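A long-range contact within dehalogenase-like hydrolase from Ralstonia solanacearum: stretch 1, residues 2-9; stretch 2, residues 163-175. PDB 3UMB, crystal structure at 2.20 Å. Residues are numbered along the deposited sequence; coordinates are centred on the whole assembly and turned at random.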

# COMPACT_ATOMS: atom_id res chain seq x y z
N THR A 2 -17.50 0.66 -26.02
CA THR A 2 -18.80 1.25 -25.54
C THR A 2 -18.71 2.78 -25.41
O THR A 2 -17.62 3.32 -25.17
N SER A 3 -19.86 3.46 -25.58
CA SER A 3 -19.95 4.95 -25.65
C SER A 3 -19.77 5.71 -24.32
O SER A 3 -20.58 5.56 -23.40
N ILE A 4 -18.75 6.57 -24.25
CA ILE A 4 -18.54 7.43 -23.07
C ILE A 4 -19.68 8.42 -22.99
O ILE A 4 -20.00 9.04 -23.98
N ARG A 5 -20.27 8.58 -21.81
CA ARG A 5 -21.31 9.57 -21.60
C ARG A 5 -21.04 10.52 -20.45
O ARG A 5 -21.90 11.33 -20.12
N ALA A 6 -19.85 10.41 -19.86
CA ALA A 6 -19.41 11.20 -18.72
C ALA A 6 -17.91 10.93 -18.48
O ALA A 6 -17.35 9.93 -18.90
N VAL A 7 -17.24 11.85 -17.82
CA VAL A 7 -15.80 11.70 -17.63
C VAL A 7 -15.51 12.14 -16.21
O VAL A 7 -15.87 13.26 -15.81
N VAL A 8 -14.89 11.25 -15.44
CA VAL A 8 -14.58 11.51 -14.03
C VAL A 8 -13.05 11.52 -13.82
O VAL A 8 -12.34 10.69 -14.37
N PHE A 9 -12.59 12.49 -13.03
CA PHE A 9 -11.19 12.69 -12.74
C PHE A 9 -10.86 12.41 -11.28
O PHE A 9 -11.60 12.78 -10.39
N LEU A 163 -19.18 5.13 -6.32
CA LEU A 163 -19.78 6.45 -6.16
C LEU A 163 -20.09 7.12 -7.52
O LEU A 163 -21.06 7.87 -7.63
N ALA A 164 -19.29 6.87 -8.55
CA ALA A 164 -19.41 7.68 -9.77
C ALA A 164 -20.56 7.21 -10.65
O ALA A 164 -21.37 8.03 -11.04
N PRO A 165 -20.68 5.90 -10.90
CA PRO A 165 -21.93 5.50 -11.55
C PRO A 165 -23.17 6.04 -10.84
O PRO A 165 -24.07 6.54 -11.52
N ARG A 166 -23.20 6.02 -9.49
CA ARG A 166 -24.39 6.47 -8.76
C ARG A 166 -24.72 7.87 -9.00
O ARG A 166 -25.85 8.17 -9.28
N ALA A 167 -23.74 8.76 -8.81
CA ALA A 167 -23.96 10.20 -9.00
C ALA A 167 -24.37 10.59 -10.45
O ALA A 167 -25.17 11.49 -10.63
N PHE A 168 -23.82 9.88 -11.45
CA PHE A 168 -24.04 10.23 -12.86
C PHE A 168 -25.26 9.56 -13.51
O PHE A 168 -25.64 9.95 -14.60
N GLY A 169 -25.83 8.56 -12.83
CA GLY A 169 -26.98 7.85 -13.30
C GLY A 169 -26.66 6.99 -14.50
O GLY A 169 -27.58 6.61 -15.23
N VAL A 170 -25.38 6.66 -14.70
CA VAL A 170 -24.93 5.79 -15.80
C VAL A 170 -24.05 4.62 -15.30
O VAL A 170 -23.42 4.73 -14.26
N PRO A 171 -24.05 3.48 -16.03
CA PRO A 171 -23.18 2.36 -15.72
C PRO A 171 -21.75 2.81 -15.82
O PRO A 171 -21.47 3.73 -16.57
N ALA A 172 -20.87 2.14 -15.09
CA ALA A 172 -19.40 2.29 -15.19
C ALA A 172 -18.89 2.28 -16.65
O ALA A 172 -18.03 3.11 -17.03
N ALA A 173 -19.40 1.36 -17.46
CA ALA A 173 -18.91 1.21 -18.85
C ALA A 173 -19.04 2.49 -19.67
O ALA A 173 -18.28 2.70 -20.62
N GLN A 174 -19.96 3.36 -19.27
CA GLN A 174 -20.20 4.59 -20.01
C GLN A 174 -19.55 5.83 -19.38
O GLN A 174 -19.82 6.94 -19.82
N ILE A 175 -18.75 5.64 -18.34
CA ILE A 175 -17.99 6.75 -17.75
C ILE A 175 -16.54 6.54 -18.15
O ILE A 175 -16.04 5.41 -18.13

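The contact changes character along stretch 1, from an exposed, partly polar start to a buried hydrocarbon end. Thr 2 points its CA-to-CB bond toward stretch 2 and, with chi1 t, lays CG2 3.5 Å from Ala 173 O and 4.0 Å from Ala 173 CB. Ser 3 contributes mainly backbone: its CA-to-CB bond runs sideways (chi1 m), while Ser 3 O sits 3.5 Å from Gln 174 CB. Ile 4, chi1 m with chi2 between wells, turns its CB away, and the closest approach is through the main chain, Ile 4 C lying 3.5 Å from Gln 174 O.

Arg 5 is pinned at its backbone. Arg 5 N donates a short, nearly straight hydrogen bond to Gln 174 O (2.6 Å, 170°). Its CA-to-CB bond (chi1 m) points toward stretch 2, and Gln 174, chi1 m and chi2 t, brings its amide end up to one face of the guanidinium. Arg 5 NE to Gln 174 OE1 is 3.2 Å, but the angle is too poor for a hydrogen bond. Arg 5 NH1 also approaches Val 170 CG1 at 4.3 Å.

From Ala 6 onward the side-chain packing is apolar. Ala 6 CB lies 3.6 Å from Phe 168 CD1 and 4.2 Å from Ile 175 CG1, a small methyl serving two larger neighbours. Val 7 (t) faces away, as alternation along a strand predicts, and Val 8 (t) points back in. One methyl, Val 8 CG2, reaches Ile 175 CG2 at 3.6 Å, Phe 168 CE2 at 3.7 Å and Ala 164 CB at 4.1 Å, joining helix and following segment in one cluster. Phe 168 and Ile 175 both adopt chi1 m. Phe 9 makes no contact with stretch 2.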

# COMPACT_ATOMS: atom_id res chain seq x y z
CB THR A 2 -19.27 0.56 -24.22
OG1 THR A 2 -20.32 1.31 -23.61
CG2 THR A 2 -18.11 0.39 -23.26
CB SER A 3 -21.33 5.34 -26.21
OG SER A 3 -21.48 4.92 -27.55
CB ILE A 4 -17.26 8.27 -23.18
CG1 ILE A 4 -16.04 7.37 -23.33
CG2 ILE A 4 -17.09 9.22 -22.00
CD1 ILE A 4 -15.10 7.82 -24.47
CB ARG A 5 -22.65 8.88 -21.39
CG ARG A 5 -22.89 7.77 -22.41
CD ARG A 5 -24.26 7.82 -23.00
NE ARG A 5 -25.27 7.71 -21.95
CZ ARG A 5 -26.43 7.07 -22.08
NH1 ARG A 5 -27.26 7.02 -21.03
NH2 ARG A 5 -26.75 6.46 -23.22
CB ALA A 6 -20.25 10.88 -17.47
CB VAL A 7 -15.00 12.52 -18.68
CG1 VAL A 7 -13.46 12.42 -18.47
CG2 VAL A 7 -15.40 12.05 -20.12
CB VAL A 8 -15.27 10.47 -13.11
CG1 VAL A 8 -14.84 10.63 -11.66
CG2 VAL A 8 -16.82 10.60 -13.24
CB PHE A 9 -10.78 14.15 -13.02
CG PHE A 9 -10.89 14.53 -14.47
CD1 PHE A 9 -12.07 15.11 -14.95
CD2 PHE A 9 -9.83 14.35 -15.33
CE1 PHE A 9 -12.18 15.49 -16.29
CE2 PHE A 9 -9.91 14.70 -16.69
CZ PHE A 9 -11.09 15.28 -17.17
CB LEU A 163 -18.94 7.39 -5.24
CG LEU A 163 -18.86 7.10 -3.73
CD1 LEU A 163 -17.70 7.85 -3.04
CD2 LEU A 163 -20.16 7.39 -3.03
CB ALA A 164 -18.12 7.78 -10.52
CB PRO A 165 -21.85 3.99 -11.52
CG PRO A 165 -20.35 3.74 -11.69
CD PRO A 165 -19.75 4.77 -10.78
CB ARG A 166 -24.26 6.36 -7.24
CG ARG A 166 -24.89 5.10 -6.72
CD ARG A 166 -25.51 5.27 -5.32
NE ARG A 166 -24.52 5.63 -4.32
CZ ARG A 166 -23.50 4.88 -4.00
NH1 ARG A 166 -23.30 3.72 -4.62
NH2 ARG A 166 -22.68 5.27 -3.04
CB ALA A 167 -22.73 10.99 -8.57
CB PHE A 168 -22.76 9.97 -13.69
CG PHE A 168 -21.74 11.07 -13.53
CD1 PHE A 168 -21.72 12.15 -14.39
CD2 PHE A 168 -20.88 11.09 -12.43
CE1 PHE A 168 -20.83 13.19 -14.19
CE2 PHE A 168 -20.00 12.12 -12.22
CZ PHE A 168 -19.97 13.18 -13.10
CB VAL A 170 -24.14 6.58 -16.89
CG1 VAL A 170 -25.02 7.74 -17.44
CG2 VAL A 170 -22.83 7.13 -16.36
CB PRO A 171 -23.45 1.36 -16.86
CG PRO A 171 -24.77 1.68 -17.33
CD PRO A 171 -24.98 3.15 -17.12
CB ALA A 172 -18.71 1.18 -14.39
CB ALA A 173 -19.59 0.08 -19.56
CB GLN A 174 -21.72 4.82 -20.13
CG GLN A 174 -22.45 3.71 -20.94
CD GLN A 174 -23.98 3.80 -20.84
OE1 GLN A 174 -24.55 4.89 -20.60
NE2 GLN A 174 -24.65 2.66 -21.03
CB ILE A 175 -18.16 6.81 -16.21
CG1 ILE A 175 -19.65 7.01 -15.87
CG2 ILE A 175 -17.33 7.94 -15.60
CD1 ILE A 175 -19.96 7.20 -14.38